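Local coordinates for EmrA (Aquifex aeolicus, PDB 4TKO), which serves as the periplasmic adaptor of a major facilitator superfamily multidrug efflux pump and probably takes part in exporting xenobiotics, at residues A[288-294]-A[324-330]; A[266-271]-A[345-349]. All blocks are in the same frame, centred on the assembly; numbering follows the deposited sequence.

Both contacts lie in the antiparallel beta barrel of the adaptor, on the same side of the chain's centre, and their own centres are about 13 Å apart. Contact 1 pairs strands 288-295 and 321-330. Contact 2 joins the loop between strands 256-263 and 275-280 to the end of strand 342-347, the strand that follows 321-330 in the chain. Val292 connects them: its CG2 lies 3.7 Å from CG2 of Ile346, and its CB 3.6 Å from O of Lys271. A bound magnesium ion is remote from both, about 14 Å from the side chain of Phe288 and about 13 Å from that of Lys266.

Contact 1: A[288-294]-A[324-330]; sequences FEGVVEE and VKIKITK
Val292 (chi1 t) lays its CG1 on CG1 of Val324, 3.5 Å away, on the face it shares with Ile326; Ile346 and Val344 of strand 342-347 continue this apolar packing. Both segments are extended and antiparallel, their axes 4.3 Å apart at closest and at 136°. Val291 and Lys327 form a hydrogen-bonded pair (Val291 N to Lys327 O 3.1 Å, Lys327 N to Val291 O 2.9 Å), flanked by the non-hydrogen-bonded pairs Gly290-Ile328 and Val292-Ile326. In this antiparallel ladder between consecutive strands of the AaeA-like beta barrel, two bulges interrupt the register. At the first, O of Glu289 accepts hydrogen bonds from N of Thr329 (2.6 Å) and N of Lys330 (3.2 Å). The second is a classic bulge: Glu293, with helical phi/psi of -86/-43, and Glu294 both face Lys325, whose O accepts a hydrogen bond from N of Glu293 at 2.9 Å and whose N donates to O of Glu294 at 3.0 Å. The extended Lys325 side chain (tttt) brings NZ to OE1 of Glu293, a long salt bridge at 3.4 Å; the main partner of this NZ is Asp18. Gly290 CA approaches Lys327 O to 3.0 Å; a CB here would clash with that oxygen.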
# COMPACT_ATOMS: atom_id res chain seq x y z
N PHE A 288 20.39 50.82 0.78
CA PHE A 288 19.17 50.33 0.17
C PHE A 288 18.50 51.44 -0.61
O PHE A 288 18.71 52.62 -0.33
CB PHE A 288 18.24 49.76 1.22
CG PHE A 288 18.76 48.53 1.85
CD1 PHE A 288 18.47 47.29 1.31
CD2 PHE A 288 19.59 48.60 2.96
CE1 PHE A 288 18.97 46.13 1.89
CE2 PHE A 288 20.10 47.45 3.54
CZ PHE A 288 19.79 46.21 3.00
N GLU A 289 17.68 51.06 -1.57
CA GLU A 289 17.21 51.99 -2.57
C GLU A 289 15.81 51.58 -3.00
O GLU A 289 15.51 50.39 -3.12
CB GLU A 289 18.19 51.98 -3.75
CG GLU A 289 17.85 52.85 -4.94
CD GLU A 289 18.99 52.88 -5.96
OE1 GLU A 289 20.17 52.88 -5.53
OE2 GLU A 289 18.70 52.88 -7.18
N GLY A 290 14.93 52.55 -3.20
CA GLY A 290 13.59 52.21 -3.62
C GLY A 290 12.75 53.36 -4.13
O GLY A 290 13.24 54.49 -4.26
N VAL A 291 11.49 53.05 -4.41
CA VAL A 291 10.51 54.05 -4.79
C VAL A 291 9.33 54.09 -3.83
O VAL A 291 9.04 53.11 -3.13
CB VAL A 291 9.93 53.80 -6.20
CG1 VAL A 291 10.87 54.31 -7.26
CG2 VAL A 291 9.60 52.33 -6.36
N VAL A 292 8.62 55.21 -3.84
CA VAL A 292 7.45 55.38 -3.03
C VAL A 292 6.29 54.58 -3.60
O VAL A 292 5.83 54.85 -4.70
CB VAL A 292 7.09 56.85 -2.92
CG1 VAL A 292 6.02 57.05 -1.88
CG2 VAL A 292 8.35 57.62 -2.56
N GLU A 293 5.84 53.58 -2.84
CA GLU A 293 4.78 52.68 -3.30
C GLU A 293 3.40 53.27 -3.01
O GLU A 293 2.52 53.21 -3.86
CB GLU A 293 4.94 51.30 -2.65
CG GLU A 293 4.04 50.20 -3.23
CD GLU A 293 4.43 48.79 -2.78
OE1 GLU A 293 5.29 48.65 -1.89
OE2 GLU A 293 3.87 47.82 -3.33
N GLU A 294 3.22 53.85 -1.82
CA GLU A 294 1.95 54.47 -1.49
C GLU A 294 2.01 55.41 -0.28
O GLU A 294 2.91 55.32 0.55
CB GLU A 294 0.87 53.41 -1.26
CG GLU A 294 0.83 52.82 0.14
CD GLU A 294 -0.40 51.95 0.35
OE1 GLU A 294 -0.30 50.92 1.06
OE2 GLU A 294 -1.47 52.30 -0.19
N VAL A 324 4.41 56.59 5.02
CA VAL A 324 4.73 56.42 3.61
C VAL A 324 5.42 55.08 3.44
O VAL A 324 6.36 54.75 4.18
CB VAL A 324 5.62 57.55 3.06
CG1 VAL A 324 5.79 57.39 1.56
CG2 VAL A 324 5.01 58.90 3.37
N LYS A 325 4.93 54.32 2.47
CA LYS A 325 5.44 52.99 2.21
C LYS A 325 6.45 53.02 1.07
O LYS A 325 6.19 53.58 0.01
CB LYS A 325 4.28 52.04 1.85
CG LYS A 325 4.65 50.57 1.93
CD LYS A 325 3.58 49.69 1.31
CE LYS A 325 4.07 48.25 1.11
NZ LYS A 325 3.10 47.43 0.34
N ILE A 326 7.61 52.41 1.31
CA ILE A 326 8.66 52.37 0.31
C ILE A 326 8.99 50.94 -0.17
O ILE A 326 9.37 50.09 0.65
CB ILE A 326 9.91 53.01 0.86
CG1 ILE A 326 9.65 54.49 1.12
CG2 ILE A 326 11.10 52.78 -0.08
CD1 ILE A 326 10.63 55.09 2.08
N LYS A 327 8.84 50.70 -1.46
CA LYS A 327 9.26 49.42 -2.07
C LYS A 327 10.76 49.41 -2.36
O LYS A 327 11.30 50.37 -2.93
CB LYS A 327 8.50 49.15 -3.36
CG LYS A 327 9.15 48.07 -4.22
CD LYS A 327 8.18 47.35 -5.15
CE LYS A 327 7.94 48.10 -6.45
NZ LYS A 327 7.24 47.24 -7.47
N ILE A 328 11.42 48.32 -1.97
CA ILE A 328 12.87 48.21 -2.14
C ILE A 328 13.26 47.73 -3.53
O ILE A 328 12.64 46.81 -4.08
CB ILE A 328 13.46 47.25 -1.14
CG1 ILE A 328 12.86 47.54 0.24
CG2 ILE A 328 14.98 47.32 -1.17
CD1 ILE A 328 13.42 46.67 1.34
N THR A 329 14.28 48.34 -4.10
CA THR A 329 14.65 48.02 -5.48
C THR A 329 16.13 47.70 -5.68
O THR A 329 16.50 47.18 -6.72
CB THR A 329 14.27 49.17 -6.42
OG1 THR A 329 14.85 50.40 -5.96
CG2 THR A 329 12.74 49.30 -6.48
N LYS A 330 16.95 48.00 -4.68
CA LYS A 330 18.35 47.61 -4.72
C LYS A 330 18.89 47.48 -3.31
O LYS A 330 18.58 48.29 -2.44
CB LYS A 330 19.16 48.62 -5.54
CG LYS A 330 20.64 48.34 -5.58
CD LYS A 330 21.31 49.11 -6.70
CE LYS A 330 22.81 48.90 -6.70
NZ LYS A 330 23.49 49.59 -7.84

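Contact 2: A[266-271]-A[345-349]; sequences KLKGVK and EIRRT
Residues Leu267 to Val270 fold into a type I beta turn, closed by Val270 N to Leu267 O at 3.2 Å, with Lys268 at phi/psi -40/-67 and Gly269 at -102/18. Against it runs the segment 345-349, a strand through Arg347 and then an extended tail. The nearest CA atoms are those of Gly269 and Arg348, 4.4 Å apart; O of Gly269 accepts a hydrogen bond from N of Thr349 at 2.9 Å and also meets CA of Arg348 at 3.4 Å in a CA-H...O contact. A CB on Gly269 would point at the tail and sit tightly against Arg348 CB and Thr349 N. Arg348 (chi1 m, chi2 and chi3 t) stretches along the turn until NH2 makes a weak hydrogen bond to O of Lys266, 3.3 Å; NH1 has a further weak bond to O of Ile5. NZ of Lys268 stands over one face of this guanidinium, 3.5 Å from NH2, a close approach of like charges. Val270 (chi1 t) sets CG1 4.2 Å from CG2 of Ile346, whose CA-to-CB bond points toward the turn. Asn274 bonds both Arg347 O and Thr349 OG1, and the backbones of Ala8 and Lys275 pair with strand 342-347 on its two edges. The turn thus packs beside a strand end as a connecting loop at the rim of an antiparallel beta barrel, here the barrel of a membrane fusion protein.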
# COMPACT_ATOMS: atom_id res chain seq x y z
N LYS A 266 7.04 68.28 5.67
CA LYS A 266 8.08 67.93 4.72
C LYS A 266 7.59 66.92 3.70
O LYS A 266 8.37 66.15 3.16
CB LYS A 266 9.32 67.38 5.43
CG LYS A 266 9.06 66.69 6.73
CD LYS A 266 10.33 66.04 7.28
CE LYS A 266 11.30 67.04 7.86
NZ LYS A 266 12.44 66.34 8.55
N LEU A 267 6.30 66.95 3.41
CA LEU A 267 5.76 66.03 2.42
C LEU A 267 5.51 66.74 1.09
O LEU A 267 5.00 66.14 0.15
CB LEU A 267 4.47 65.40 2.93
CG LEU A 267 3.96 64.19 2.13
CD1 LEU A 267 3.69 63.03 3.06
CD2 LEU A 267 2.71 64.54 1.32
N LYS A 268 5.90 68.01 1.03
CA LYS A 268 5.54 68.91 -0.06
C LYS A 268 5.57 68.26 -1.45
O LYS A 268 4.52 68.08 -2.08
CB LYS A 268 6.46 70.15 -0.06
CG LYS A 268 7.18 70.39 1.28
CD LYS A 268 7.74 71.81 1.37
CE LYS A 268 8.71 71.97 2.55
NZ LYS A 268 10.12 71.69 2.14
N GLY A 269 6.75 67.89 -1.92
CA GLY A 269 6.88 67.43 -3.29
C GLY A 269 6.98 65.93 -3.47
O GLY A 269 7.43 65.44 -4.52
N VAL A 270 6.57 65.19 -2.44
CA VAL A 270 6.68 63.74 -2.41
C VAL A 270 5.49 63.05 -3.10
O VAL A 270 4.35 63.50 -2.98
CB VAL A 270 6.79 63.23 -0.98
CG1 VAL A 270 6.78 61.71 -0.96
CG2 VAL A 270 8.05 63.76 -0.32
N LYS A 271 5.75 61.95 -3.78
CA LYS A 271 4.71 61.36 -4.60
C LYS A 271 5.03 59.91 -5.00
O LYS A 271 6.20 59.54 -5.15
CB LYS A 271 4.50 62.24 -5.83
CG LYS A 271 3.63 61.64 -6.91
CD LYS A 271 4.43 61.41 -8.19
CE LYS A 271 5.16 62.67 -8.65
NZ LYS A 271 6.10 62.36 -9.77
N GLU A 345 15.88 59.19 2.81
CA GLU A 345 15.78 60.40 2.01
C GLU A 345 14.87 60.15 0.83
O GLU A 345 15.11 59.23 0.05
CB GLU A 345 17.16 60.87 1.54
CG GLU A 345 18.08 61.30 2.69
CD GLU A 345 19.39 61.92 2.21
OE1 GLU A 345 19.55 62.06 0.98
OE2 GLU A 345 20.24 62.26 3.06
N ILE A 346 13.82 60.95 0.69
CA ILE A 346 12.94 60.78 -0.46
C ILE A 346 13.06 61.98 -1.41
O ILE A 346 13.17 63.12 -0.98
CB ILE A 346 11.48 60.60 -0.06
CG1 ILE A 346 11.36 59.61 1.09
CG2 ILE A 346 10.67 60.10 -1.22
CD1 ILE A 346 9.93 59.35 1.53
N ARG A 347 12.99 61.69 -2.68
CA ARG A 347 13.13 62.70 -3.70
C ARG A 347 11.85 63.47 -3.98
O ARG A 347 10.85 62.93 -4.37
CB ARG A 347 13.64 62.04 -4.96
CG ARG A 347 13.80 62.97 -6.13
CD ARG A 347 14.72 64.14 -5.82
NE ARG A 347 15.77 64.24 -6.81
CZ ARG A 347 16.07 65.33 -7.48
NH1 ARG A 347 15.40 66.44 -7.27
NH2 ARG A 347 17.05 65.30 -8.35
N ARG A 348 11.92 64.78 -3.77
CA ARG A 348 10.81 65.67 -4.12
C ARG A 348 10.75 65.93 -5.63
O ARG A 348 11.68 65.61 -6.36
CB ARG A 348 10.94 66.99 -3.36
CG ARG A 348 10.72 66.86 -1.88
CD ARG A 348 10.56 68.24 -1.26
NE ARG A 348 10.25 68.19 0.16
CZ ARG A 348 11.16 68.35 1.12
NH1 ARG A 348 12.43 68.57 0.79
NH2 ARG A 348 10.80 68.29 2.40
N THR A 349 9.65 66.50 -6.09
CA THR A 349 9.51 66.84 -7.51
C THR A 349 8.97 68.25 -7.71
O THR A 349 9.16 68.85 -8.76
CB THR A 349 8.60 65.85 -8.23
OG1 THR A 349 8.99 64.51 -7.90
CG2 THR A 349 8.69 66.05 -9.73